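Local atomic coordinates of ATP-dependent Clp protease proteolytic subunit (Plasmodium falciparum, PDB entry 4GM2), a protein that forms the inactive subunit of the apicoplast-localized caseinolytic (Clp) protease complex, as a ClpP-family (peptidase S14) chain in a seven-chain assembly. Residues A[83-88]-A[112-117]; A[129-134]-A[196-201]; A[34-39]-A[70-75]. One frame throughout, in Å; residues are numbered along the deposited sequence.

The centre of contact 1 lies about 3 Å from that of the chain, where helix 81-94 packs beside helix 110-116, and the other two contacts sit further out. Contact 2, its centre about 13 Å from that of contact 1, rests on the same short helix: Cys112 SG is 3.9 Å from Leu197 CD1, so one helix serves both. Contact 3 is a surface contact centred about 14 Å from the centre of contact 1 and about 18 Å from that of contact 2; it touches neither, although nearest atoms come within about 4 Å. In active ClpP relatives the nucleophilic serine begins the helix corresponding to 110-116, and the loop holding residues 70-75 probably borders the equivalent pocket.

Contact 1 (A[83-88]-A[112-117]); sequences TDVISI and CILASS
Leu114 of helix 110-116 reaches across to Val85 and Ile88 of helix 81-94, and the close packing between the two helices is concentrated on it. The axes of the two short segments run 9° apart, 9.9 Å at closest approach, with Val85 level with Leu114. Because CG of Leu114 is trans to the backbone N (chi1 -167°), the isobutyl group swings over to segment 83-88. Its CD1 methyl lies 3.5 Å from Ile88 CG2, the two side chains meeting at roughly a right angle. One turn back, Val85 CG2 rests 3.9 Å from Leu114 CB and 4.1 Å from Leu114 CD1, so this methyl bears on the leucine stem at a slant.

Toward Ile113 the fit relaxes: Val85 CG2 is 4.4 Å from Ile113 CG2, and the isoleucine also packs on Val162 and Ile166 of helix 148-170. Ile88 likewise has a second neighbour, helix 39-55, while Leu114 also leans on Leu63 and Ile65 of strand 61-67. The far side of segment 83-88 is of another kind. Thr83 and Asp84 are partly exposed there, and Ser87 OG is hydrogen-bonded to Leu104 O of the second subunit, so this helix faces the chain interior on one side and the subunit interface on another.

Behind Ile113, two serine hydroxyls are held within the chain. Ser116 OG (2.8 Å) and Ser117 OG (2.7 Å) both hydrogen-bond to Ile113 O, approaching from opposite faces of its carbonyl plane, and each hydroxyl is also bonded to Asn169 ND2. The contact itself is purely aliphatic, branched carbon chains in van der Waals packing; between these segments neither charge nor directed bond sets the register, so the match probably rests on shape.

Contact 2 (A[129-134]-A[196-201]); sequences SSFCLN and KLIDHI
Phe131 meets Ile198 through the outer end of its ring: Ile198 CG1 lies 3.6 Å from Phe131 CZ. The terminal methyl follows close by, with Ile198 CD1 3.7 Å from Phe131 CE2, so the isoleucine's outer branch spans the far end of the ring. It approaches obliquely, and the two side chains cross at about a right angle. With chi1 at -56°, the Phe131 ring stem stands beside the backbone N and away from the carbonyl carbon, a setting that carries the ring out from the strand to residues 197-198. Leu197 adds a looser touch lower on the same side chain, its CD1 4.5 Å from Phe131 CB.

The next shell closes round this apolar cluster. Ala192 of helix 189-194 packs on Phe131 and Val193 on Ile198, while Cys112 of helix 110-116 meets Phe131, Leu133 and Leu197. This is the interior of a ClpP-type fold: strand 130-133 is the middle strand of a small mixed sheet, parallel to 106-108 and antiparallel to 185-188, whereas Leu197 and Ile198 lie in the loop leading to 200-201, the outermost strand, within this chain, of the five-stranded parallel sheet.

Farther out, the backbone fixes where the side chains start. Phe131 is hydrogen-bonded through its main chain to Phe187, and both Ser130 and Cys132 to Ala107, which holds the strand on both flanks. On the other segment, Lys196, the first residue to leave helical geometry after helix 189-194, has positive phi (69°) in a Schellman motif, and Leu197 and Ile198 follow directly into the core. Just beyond them, Asp199 OD2 forms a salt bridge with Arg123 NE next to strand 200-201.

Contact 3 (A[34-39]-A[70-75]); sequences SSPIYP and DIDNNK
Pro36 packs its ring on the side chain of a partly exposed aspartate: Pro36 CG lies 3.8 Å from Asp72 CB and equally near the carboxylate carbon, Asp72 CG. Asp72 belongs to a short, weakly bonded beta-hairpin, strands 71-72 and 75-76, closed by a type I' turn from Asp72 to Lys75 in which Asn73 and Asn74 both adopt positive phi. Asp72 N donates to Lys75 O at 2.8 Å, while the return bond from Lys75 N is weak.

The partner segment is the loop that follows strand 30-33 and leads into helix 39-55. Ile37 is the centre of an inverse gamma turn, with a weak bond from Tyr38 N to Pro36 O, and Tyr38 takes the N-cap position. Pro36 CB sits over one face of the Tyr38 ring, 3.9 Å from its plane and displaced toward the rim. Ile77 packs against Pro36, Tyr38 and Asp72 alike, and a main-chain bond between Ile37 and Gly69 ties the loop to the start of the hairpin region. In catalytically active ClpP the glycine-rich loop at the corresponding place contributes to the oxyanion hole; in this chain Asp70 follows Gly69 and its OD2 is bonded to Tyr137 OH.

The Asp72 side chain extends directly away from its own backbone N (chi1 -178°), and the ring and carboxylate planes stand 88° apart. This sets Asp72 OD2 nearest Tyr38 OH, at 3.6 Å and not a hydrogen bond.

Contact 1 (A[83-88]-A[112-117])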
ATOM      1  N   THR A  83     -18.412  12.369  24.756  1.00 73.83           N
ATOM      2  CA  THR A  83     -19.538  11.556  24.296  1.00 71.77           C
ATOM      3  C   THR A  83     -19.056  10.234  23.718  1.00 71.38           C
ATOM      4  O   THR A  83     -19.759   9.227  23.817  1.00 72.06           O
ATOM      5  CB  THR A  83     -20.394  12.266  23.237  1.00 71.24           C
ATOM      6  OG1 THR A  83     -19.544  12.757  22.197  1.00 76.42           O
ATOM      7  CG2 THR A  83     -21.176  13.412  23.854  1.00 72.31           C
ATOM      8  N   ASP A  84     -17.866  10.251  23.113  1.00 69.06           N
ATOM      9  CA  ASP A  84     -17.249   9.043  22.569  1.00 67.11           C
ATOM     10  C   ASP A  84     -16.997   8.018  23.662  1.00 66.21           C
ATOM     11  O   ASP A  84     -17.307   6.840  23.493  1.00 65.34           O
ATOM     12  CB  ASP A  84     -15.936   9.365  21.852  1.00 66.98           C
ATOM     13  CG  ASP A  84     -16.141   9.833  20.422  1.00 68.19           C
ATOM     14  OD1 ASP A  84     -17.297   9.832  19.941  1.00 67.74           O
ATOM     15  OD2 ASP A  84     -15.134  10.202  19.774  1.00 67.50           O
ATOM     16  N   VAL A  85     -16.438   8.474  24.783  1.00 67.09           N
ATOM     17  CA  VAL A  85     -16.170   7.592  25.913  1.00 67.08           C
ATOM     18  C   VAL A  85     -17.474   7.198  26.618  1.00 66.87           C
ATOM     19  O   VAL A  85     -17.599   6.065  27.082  1.00 67.74           O
ATOM     20  CB  VAL A  85     -15.093   8.161  26.873  1.00 68.57           C
ATOM     21  CG1 VAL A  85     -15.652   9.258  27.762  1.00 73.22           C
ATOM     22  CG2 VAL A  85     -14.502   7.055  27.728  1.00 70.82           C
ATOM     23  N   ILE A  86     -18.441   8.119  26.675  1.00 65.41           N
ATOM     24  CA  ILE A  86     -19.777   7.804  27.194  1.00 65.14           C
ATOM     25  C   ILE A  86     -20.397   6.695  26.349  1.00 64.66           C
ATOM     26  O   ILE A  86     -21.044   5.780  26.876  1.00 65.99           O
ATOM     27  CB  ILE A  86     -20.722   9.032  27.227  1.00 66.21           C
ATOM     28  CG1 ILE A  86     -20.306  10.018  28.325  1.00 67.10           C
ATOM     29  CG2 ILE A  86     -22.164   8.601  27.481  1.00 65.84           C
ATOM     30  CD1 ILE A  86     -20.942  11.392  28.202  1.00 66.88           C
ATOM     31  N   SER A  87     -20.194   6.787  25.036  1.00 63.98           N
ATOM     32  CA  SER A  87     -20.649   5.751  24.123  1.00 64.41           C
ATOM     33  C   SER A  87     -19.974   4.414  24.370  1.00 64.82           C
ATOM     34  O   SER A  87     -20.650   3.393  24.360  1.00 66.20           O
ATOM     35  CB  SER A  87     -20.464   6.169  22.675  1.00 65.06           C
ATOM     36  OG  SER A  87     -21.650   6.770  22.210  1.00 69.72           O
ATOM     37  N   ILE A  88     -18.659   4.428  24.593  1.00 63.27           N
ATOM     38  CA  ILE A  88     -17.895   3.200  24.839  1.00 62.89           C
ATOM     39  C   ILE A  88     -18.346   2.496  26.124  1.00 65.06           C
ATOM     40  O   ILE A  88     -18.653   1.296  26.107  1.00 69.20           O
ATOM     41  CB  ILE A  88     -16.371   3.459  24.867  1.00 60.72           C
ATOM     42  CG1 ILE A  88     -15.876   3.924  23.492  1.00 59.85           C
ATOM     43  CG2 ILE A  88     -15.620   2.204  25.286  1.00 57.55           C
ATOM     44  CD1 ILE A  88     -14.549   4.653  23.524  1.00 58.82           C
ATOM     45  N   CYS A 112      -9.224   7.959  31.785  1.00 73.92           N
ATOM     46  CA  CYS A 112      -9.413   7.605  33.195  1.00 72.93           C
ATOM     47  C   CYS A 112     -10.839   7.116  33.455  1.00 72.37           C
ATOM     48  O   CYS A 112     -11.042   6.138  34.179  1.00 72.86           O
ATOM     49  CB  CYS A 112      -9.081   8.789  34.102  1.00 72.56           C
ATOM     50  SG  CYS A 112      -9.153   8.432  35.872  1.00 72.42           S
ATOM     51  N   ILE A 113     -11.815   7.803  32.864  1.00 70.84           N
ATOM     52  CA  ILE A 113     -13.217   7.383  32.904  1.00 69.87           C
ATOM     53  C   ILE A 113     -13.342   5.965  32.348  1.00 67.53           C
ATOM     54  O   ILE A 113     -13.980   5.092  32.952  1.00 67.52           O
ATOM     55  CB  ILE A 113     -14.107   8.344  32.081  1.00 70.13           C
ATOM     56  CG1 ILE A 113     -14.123   9.735  32.719  1.00 72.58           C
ATOM     57  CG2 ILE A 113     -15.524   7.797  31.944  1.00 70.04           C
ATOM     58  CD1 ILE A 113     -14.588  10.834  31.790  1.00 73.06           C
ATOM     59  N   LEU A 114     -12.713   5.749  31.197  1.00 65.70           N
ATOM     60  CA  LEU A 114     -12.714   4.453  30.540  1.00 64.68           C
ATOM     61  C   LEU A 114     -12.125   3.364  31.429  1.00 64.52           C
ATOM     62  O   LEU A 114     -12.725   2.302  31.581  1.00 63.54           O
ATOM     63  CB  LEU A 114     -11.956   4.529  29.214  1.00 64.36           C
ATOM     64  CG  LEU A 114     -12.144   3.343  28.272  1.00 62.72           C
ATOM     65  CD1 LEU A 114     -13.623   3.105  28.004  1.00 60.16           C
ATOM     66  CD2 LEU A 114     -11.382   3.578  26.977  1.00 63.00           C
ATOM     67  N   ALA A 115     -10.962   3.638  32.018  1.00 64.03           N
ATOM     68  CA  ALA A 115     -10.301   2.687  32.910  1.00 65.62           C
ATOM     69  C   ALA A 115     -11.174   2.280  34.110  1.00 67.58           C
ATOM     70  O   ALA A 115     -11.266   1.097  34.447  1.00 70.08           O
ATOM     71  CB  ALA A 115      -8.961   3.238  33.375  1.00 65.36           C
ATOM     72  N   SER A 116     -11.822   3.259  34.737  1.00 66.84           N
ATOM     73  CA  SER A 116     -12.676   3.007  35.899  1.00 67.30           C
ATOM     74  C   SER A 116     -13.988   2.309  35.527  1.00 65.92           C
ATOM     75  O   SER A 116     -14.763   1.919  36.407  1.00 67.16           O
ATOM     76  CB  SER A 116     -12.989   4.320  36.618  1.00 68.26           C
ATOM     77  OG  SER A 116     -13.723   5.191  35.769  1.00 69.53           O
ATOM     78  N   SER A 117     -14.237   2.162  34.229  1.00 61.95           N
ATOM     79  CA  SER A 117     -15.497   1.601  33.759  1.00 61.93           C
ATOM     80  C   SER A 117     -15.442   0.080  33.609  1.00 61.46           C
ATOM     81  O   SER A 117     -16.450  -0.550  33.297  1.00 61.99           O
ATOM     82  CB  SER A 117     -15.935   2.279  32.460  1.00 62.08           C
ATOM     83  OG  SER A 117     -16.248   3.647  32.688  1.00 65.14           O
TER

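Contact 2 (A[129-134]-A[196-201])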
ATOM      1  N   SER A 129       1.833   3.627  37.224  1.00 85.90           N
ATOM      2  CA  SER A 129       0.820   4.251  36.378  1.00 84.56           C
ATOM      3  C   SER A 129       0.221   5.519  36.986  1.00 85.22           C
ATOM      4  O   SER A 129       0.141   5.653  38.206  1.00 87.38           O
ATOM      5  CB  SER A 129      -0.282   3.246  36.045  1.00 82.53           C
ATOM      6  OG  SER A 129       0.255   2.124  35.367  1.00 83.45           O
ATOM      7  N   SER A 130      -0.189   6.446  36.123  1.00 85.23           N
ATOM      8  CA  SER A 130      -0.827   7.693  36.548  1.00 85.59           C
ATOM      9  C   SER A 130      -2.246   7.803  36.021  1.00 83.66           C
ATOM     10  O   SER A 130      -2.567   7.301  34.939  1.00 82.78           O
ATOM     11  CB  SER A 130      -0.029   8.902  36.070  1.00 88.17           C
ATOM     12  OG  SER A 130       1.331   8.779  36.426  1.00 97.38           O
ATOM     13  N   PHE A 131      -3.087   8.471  36.801  1.00 82.86           N
ATOM     14  CA  PHE A 131      -4.467   8.724  36.432  1.00 79.51           C
ATOM     15  C   PHE A 131      -4.777  10.190  36.671  1.00 81.49           C
ATOM     16  O   PHE A 131      -4.240  10.806  37.591  1.00 83.82           O
ATOM     17  CB  PHE A 131      -5.407   7.856  37.265  1.00 79.16           C
ATOM     18  CG  PHE A 131      -5.118   6.387  37.176  1.00 76.84           C
ATOM     19  CD1 PHE A 131      -4.152   5.806  37.989  1.00 78.25           C
ATOM     20  CD2 PHE A 131      -5.814   5.585  36.285  1.00 73.82           C
ATOM     21  CE1 PHE A 131      -3.881   4.450  37.907  1.00 77.75           C
ATOM     22  CE2 PHE A 131      -5.547   4.227  36.199  1.00 73.62           C
ATOM     23  CZ  PHE A 131      -4.578   3.660  37.010  1.00 74.26           C
ATOM     24  N   CYS A 132      -5.649  10.745  35.840  1.00 82.21           N
ATOM     25  CA  CYS A 132      -6.019  12.144  35.951  1.00 85.23           C
ATOM     26  C   CYS A 132      -7.476  12.359  35.593  1.00 83.89           C
ATOM     27  O   CYS A 132      -7.978  11.780  34.632  1.00 81.96           O
ATOM     28  CB  CYS A 132      -5.142  12.996  35.038  1.00 87.86           C
ATOM     29  SG  CYS A 132      -5.518  14.758  35.115  1.00101.70           S
ATOM     30  N   LEU A 133      -8.152  13.188  36.382  1.00 87.46           N
ATOM     31  CA  LEU A 133      -9.468  13.700  36.021  1.00 88.39           C
ATOM     32  C   LEU A 133      -9.370  15.204  35.774  1.00 93.88           C
ATOM     33  O   LEU A 133      -8.916  15.964  36.637  1.00 95.19           O
ATOM     34  CB  LEU A 133     -10.506  13.384  37.100  1.00 86.72           C
ATOM     35  CG  LEU A 133     -10.918  11.918  37.289  1.00 84.98           C
ATOM     36  CD1 LEU A 133     -11.629  11.724  38.621  1.00 84.77           C
ATOM     37  CD2 LEU A 133     -11.784  11.421  36.139  1.00 81.81           C
ATOM     38  N   ASN A 134      -9.764  15.625  34.577  1.00 97.96           N
ATOM     39  CA  ASN A 134      -9.706  17.033  34.211  1.00104.78           C
ATOM     40  C   ASN A 134     -10.860  17.806  34.828  1.00108.50           C
ATOM     41  O   ASN A 134     -11.942  17.252  35.053  1.00109.27           O
ATOM     42  CB  ASN A 134      -9.721  17.213  32.690  1.00106.88           C
ATOM     43  CG  ASN A 134      -8.598  16.463  31.995  1.00108.70           C
ATOM     44  OD1 ASN A 134      -7.459  16.440  32.467  1.00112.16           O
ATOM     45  ND2 ASN A 134      -8.915  15.853  30.859  1.00107.40           N
ATOM     46  N   LYS A 196     -11.032   4.462  44.577  1.00 87.42           N
ATOM     47  CA  LYS A 196     -11.869   3.435  43.940  1.00 84.77           C
ATOM     48  C   LYS A 196     -12.044   3.615  42.431  1.00 80.88           C
ATOM     49  O   LYS A 196     -13.050   3.191  41.860  1.00 79.70           O
ATOM     50  CB  LYS A 196     -13.217   3.282  44.659  1.00 86.30           C
ATOM     51  CG  LYS A 196     -13.183   2.257  45.778  1.00 89.87           C
ATOM     52  CD  LYS A 196     -14.337   2.421  46.753  1.00 91.98           C
ATOM     53  CE  LYS A 196     -13.927   3.249  47.957  1.00 96.08           C
ATOM     54  NZ  LYS A 196     -14.913   3.100  49.062  1.00100.95           N
ATOM     55  N   LEU A 197     -11.051   4.236  41.797  1.00 79.08           N
ATOM     56  CA  LEU A 197     -10.952   4.278  40.342  1.00 77.29           C
ATOM     57  C   LEU A 197     -10.469   2.929  39.823  1.00 78.31           C
ATOM     58  O   LEU A 197     -10.768   2.527  38.696  1.00 78.15           O
ATOM     59  CB  LEU A 197      -9.959   5.361  39.906  1.00 75.04           C
ATOM     60  CG  LEU A 197     -10.398   6.824  39.842  1.00 74.18           C
ATOM     61  CD1 LEU A 197      -9.184   7.720  39.656  1.00 74.33           C
ATOM     62  CD2 LEU A 197     -11.408   7.056  38.727  1.00 71.06           C
ATOM     63  N   ILE A 198      -9.713   2.243  40.676  1.00 82.51           N
ATOM     64  CA  ILE A 198      -8.981   1.033  40.338  1.00 81.68           C
ATOM     65  C   ILE A 198      -9.174   0.064  41.505  1.00 82.84           C
ATOM     66  O   ILE A 198      -9.466   0.486  42.628  1.00 84.97           O
ATOM     67  CB  ILE A 198      -7.476   1.370  40.144  1.00 83.26           C
ATOM     68  CG1 ILE A 198      -7.247   2.158  38.843  1.00 81.87           C
ATOM     69  CG2 ILE A 198      -6.586   0.134  40.211  1.00 86.16           C
ATOM     70  CD1 ILE A 198      -7.597   1.426  37.563  1.00 79.27           C
ATOM     71  N   ASP A 199      -9.021  -1.229  41.233  1.00 79.84           N
ATOM     72  CA  ASP A 199      -9.195  -2.253  42.252  1.00 79.79           C
ATOM     73  C   ASP A 199      -7.876  -2.802  42.795  1.00 82.11           C
ATOM     74  O   ASP A 199      -7.673  -2.835  44.010  1.00 85.31           O
ATOM     75  CB  ASP A 199     -10.070  -3.385  41.715  1.00 79.17           C
ATOM     76  CG  ASP A 199     -11.465  -2.919  41.365  1.00 78.81           C
ATOM     77  OD1 ASP A 199     -12.153  -2.401  42.268  1.00 79.52           O
ATOM     78  OD2 ASP A 199     -11.875  -3.070  40.193  1.00 77.91           O
ATOM     79  N   HIS A 200      -6.989  -3.231  41.899  1.00 81.59           N
ATOM     80  CA  HIS A 200      -5.748  -3.897  42.297  1.00 83.91           C
ATOM     81  C   HIS A 200      -4.547  -3.379  41.567  1.00 84.08           C
ATOM     82  O   HIS A 200      -4.634  -2.975  40.402  1.00 81.52           O
ATOM     83  CB  HIS A 200      -5.846  -5.405  42.076  1.00 85.39           C
ATOM     84  CG  HIS A 200      -7.085  -6.036  42.665  1.00 87.63           C
ATOM     85  ND1 HIS A 200      -7.281  -6.148  43.994  1.00 89.93           N
ATOM     86  CD2 HIS A 200      -8.202  -6.601  42.053  1.00 86.01           C
ATOM     87  CE1 HIS A 200      -8.464  -6.750  44.221  1.00 90.36           C
ATOM     88  NE2 HIS A 200      -9.027  -7.027  43.032  1.00 89.54           N
ATOM     89  N   ILE A 201      -3.408  -3.396  42.258  1.00 86.21           N
ATOM     90  CA  ILE A 201      -2.118  -3.092  41.648  1.00 86.08           C
ATOM     91  C   ILE A 201      -1.423  -4.411  41.301  1.00 87.30           C
ATOM     92  O   ILE A 201      -1.174  -5.244  42.176  1.00 88.37           O
ATOM     93  CB  ILE A 201      -1.237  -2.226  42.572  1.00 87.18           C
ATOM     94  CG1 ILE A 201      -1.980  -0.947  42.959  1.00 87.16           C
ATOM     95  CG2 ILE A 201       0.070  -1.861  41.884  1.00 87.68           C
ATOM     96  CD1 ILE A 201      -1.659  -0.453  44.351  1.00 92.20           C
TER

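Contact 3 (A[34-39]-A[70-75])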
ATOM      1  N   SER A  34      -3.439   2.631  23.130  1.00 66.87           N
ATOM      2  CA  SER A  34      -2.058   3.055  23.370  1.00 70.02           C
ATOM      3  C   SER A  34      -1.745   4.400  22.734  1.00 70.58           C
ATOM      4  O   SER A  34      -0.607   4.658  22.344  1.00 74.24           O
ATOM      5  CB  SER A  34      -1.091   2.004  22.837  1.00 72.21           C
ATOM      6  OG  SER A  34      -1.322   1.777  21.461  1.00 77.19           O
ATOM      7  N   SER A  35      -2.761   5.249  22.634  1.00 69.12           N
ATOM      8  CA  SER A  35      -2.636   6.559  22.012  1.00 69.94           C
ATOM      9  C   SER A  35      -3.720   7.486  22.555  1.00 69.31           C
ATOM     10  O   SER A  35      -4.602   7.038  23.286  1.00 66.76           O
ATOM     11  CB  SER A  35      -2.782   6.427  20.494  1.00 70.89           C
ATOM     12  OG  SER A  35      -4.090   6.008  20.154  1.00 69.70           O
ATOM     13  N   PRO A  36      -3.663   8.783  22.203  1.00 70.26           N
ATOM     14  CA  PRO A  36      -4.819   9.650  22.439  1.00 70.16           C
ATOM     15  C   PRO A  36      -6.064   9.082  21.757  1.00 68.20           C
ATOM     16  O   PRO A  36      -5.951   8.440  20.716  1.00 67.92           O
ATOM     17  CB  PRO A  36      -4.411  10.958  21.764  1.00 73.16           C
ATOM     18  CG  PRO A  36      -2.927  10.971  21.842  1.00 74.28           C
ATOM     19  CD  PRO A  36      -2.486   9.542  21.739  1.00 71.81           C
ATOM     20  N   ILE A  37      -7.239   9.301  22.336  1.00 67.41           N
ATOM     21  CA  ILE A  37      -8.467   8.769  21.743  1.00 66.04           C
ATOM     22  C   ILE A  37      -8.982   9.700  20.639  1.00 67.39           C
ATOM     23  O   ILE A  37      -9.894  10.506  20.858  1.00 67.99           O
ATOM     24  CB  ILE A  37      -9.563   8.472  22.801  1.00 63.69           C
ATOM     25  CG1 ILE A  37      -8.953   7.796  24.035  1.00 61.31           C
ATOM     26  CG2 ILE A  37     -10.674   7.609  22.201  1.00 61.01           C
ATOM     27  CD1 ILE A  37      -9.940   7.542  25.152  1.00 59.69           C
ATOM     28  N   TYR A  38      -8.371   9.585  19.459  1.00 68.34           N
ATOM     29  CA  TYR A  38      -8.823  10.281  18.251  1.00 70.90           C
ATOM     30  C   TYR A  38     -10.196   9.754  17.824  1.00 70.55           C
ATOM     31  O   TYR A  38     -10.579   8.651  18.219  1.00 68.04           O
ATOM     32  CB  TYR A  38      -7.838  10.055  17.101  1.00 71.51           C
ATOM     33  CG  TYR A  38      -6.412  10.466  17.381  1.00 73.83           C
ATOM     34  CD1 TYR A  38      -5.452   9.517  17.727  1.00 74.24           C
ATOM     35  CD2 TYR A  38      -6.014  11.800  17.277  1.00 75.86           C
ATOM     36  CE1 TYR A  38      -4.140   9.884  17.980  1.00 76.04           C
ATOM     37  CE2 TYR A  38      -4.704  12.177  17.525  1.00 77.51           C
ATOM     38  CZ  TYR A  38      -3.775  11.216  17.879  1.00 78.54           C
ATOM     39  OH  TYR A  38      -2.475  11.583  18.127  1.00 82.57           O
ATOM     40  N   PRO A  39     -10.937  10.531  17.003  1.00 73.24           N
ATOM     41  CA  PRO A  39     -12.243  10.082  16.496  1.00 72.56           C
ATOM     42  C   PRO A  39     -12.252   8.641  15.972  1.00 71.17           C
ATOM     43  O   PRO A  39     -13.192   7.895  16.260  1.00 71.05           O
ATOM     44  CB  PRO A  39     -12.533  11.066  15.362  1.00 73.94           C
ATOM     45  CG  PRO A  39     -11.850  12.322  15.786  1.00 76.58           C
ATOM     46  CD  PRO A  39     -10.654  11.928  16.617  1.00 75.76           C
ATOM     47  N   ASP A  70      -8.281  12.750  25.476  1.00 83.34           N
ATOM     48  CA  ASP A  70      -8.616  13.564  24.305  1.00 84.64           C
ATOM     49  C   ASP A  70      -7.661  14.734  24.076  1.00 87.64           C
ATOM     50  O   ASP A  70      -7.885  15.551  23.184  1.00 89.02           O
ATOM     51  CB  ASP A  70     -10.061  14.071  24.385  1.00 85.62           C
ATOM     52  CG  ASP A  70     -10.295  15.017  25.554  1.00 88.64           C
ATOM     53  OD1 ASP A  70      -9.533  14.969  26.544  1.00 87.90           O
ATOM     54  OD2 ASP A  70     -11.260  15.809  25.481  1.00 93.24           O
ATOM     55  N   ILE A  71      -6.610  14.824  24.888  1.00 90.80           N
ATOM     56  CA  ILE A  71      -5.576  15.846  24.683  1.00 98.07           C
ATOM     57  C   ILE A  71      -4.241  15.234  24.260  1.00100.03           C
ATOM     58  O   ILE A  71      -3.915  14.094  24.609  1.00 98.78           O
ATOM     59  CB  ILE A  71      -5.395  16.805  25.900  1.00 99.77           C
ATOM     60  CG1 ILE A  71      -4.988  16.053  27.175  1.00 99.09           C
ATOM     61  CG2 ILE A  71      -6.653  17.631  26.136  1.00100.89           C
ATOM     62  CD1 ILE A  71      -3.502  16.086  27.470  1.00100.25           C
ATOM     63  N   ASP A  72      -3.485  16.004  23.488  1.00104.46           N
ATOM     64  CA  ASP A  72      -2.170  15.590  23.027  1.00107.14           C
ATOM     65  C   ASP A  72      -1.323  16.825  22.741  1.00110.32           C
ATOM     66  O   ASP A  72      -1.561  17.534  21.761  1.00109.15           O
ATOM     67  CB  ASP A  72      -2.293  14.708  21.783  1.00107.54           C
ATOM     68  CG  ASP A  72      -0.955  14.213  21.291  1.00111.75           C
ATOM     69  OD1 ASP A  72      -0.085  13.913  22.135  1.00113.95           O
ATOM     70  OD2 ASP A  72      -0.770  14.130  20.061  1.00114.77           O
ATOM     71  N   ASN A  73      -0.335  17.065  23.604  1.00112.68           N
ATOM     72  CA  ASN A  73       0.461  18.295  23.586  1.00117.20           C
ATOM     73  C   ASN A  73      -0.415  19.542  23.653  1.00117.18           C
ATOM     74  O   ASN A  73      -0.464  20.328  22.704  1.00120.33           O
ATOM     75  CB  ASN A  73       1.396  18.347  22.370  1.00122.06           C
ATOM     76  CG  ASN A  73       2.624  17.479  22.541  1.00125.51           C
ATOM     77  OD1 ASN A  73       2.522  16.282  22.820  1.00126.81           O
ATOM     78  ND2 ASN A  73       3.797  18.078  22.371  1.00128.01           N
ATOM     79  N   ASN A  74      -1.119  19.689  24.774  1.00115.22           N
ATOM     80  CA  ASN A  74      -2.003  20.833  25.050  1.00115.74           C
ATOM     81  C   ASN A  74      -3.155  21.053  24.065  1.00113.57           C
ATOM     82  O   ASN A  74      -4.039  21.877  24.319  1.00116.63           O
ATOM     83  CB  ASN A  74      -1.195  22.127  25.223  1.00123.51           C
ATOM     84  CG  ASN A  74      -0.236  22.066  26.397  1.00127.56           C
ATOM     85  OD1 ASN A  74      -0.537  21.467  27.431  1.00127.44           O
ATOM     86  ND2 ASN A  74       0.926  22.696  26.246  1.00132.63           N
ATOM     87  N   LYS A  75      -3.149  20.320  22.953  1.00108.68           N
ATOM     88  CA  LYS A  75      -4.197  20.440  21.941  1.00105.32           C
ATOM     89  C   LYS A  75      -5.229  19.330  22.086  1.00 98.68           C
ATOM     90  O   LYS A  75      -4.884  18.168  22.314  1.00 96.40           O
ATOM     91  CB  LYS A  75      -3.611  20.432  20.520  1.00108.68           C
ATOM     92  CG  LYS A  75      -2.468  21.412  20.265  1.00115.35           C
ATOM     93  CD  LYS A  75      -2.906  22.868  20.340  1.00120.44           C
ATOM     94  CE  LYS A  75      -1.706  23.802  20.340  1.00126.20           C
ATOM     95  NZ  LYS A  75      -2.090  25.206  20.656  1.00130.62           N
TER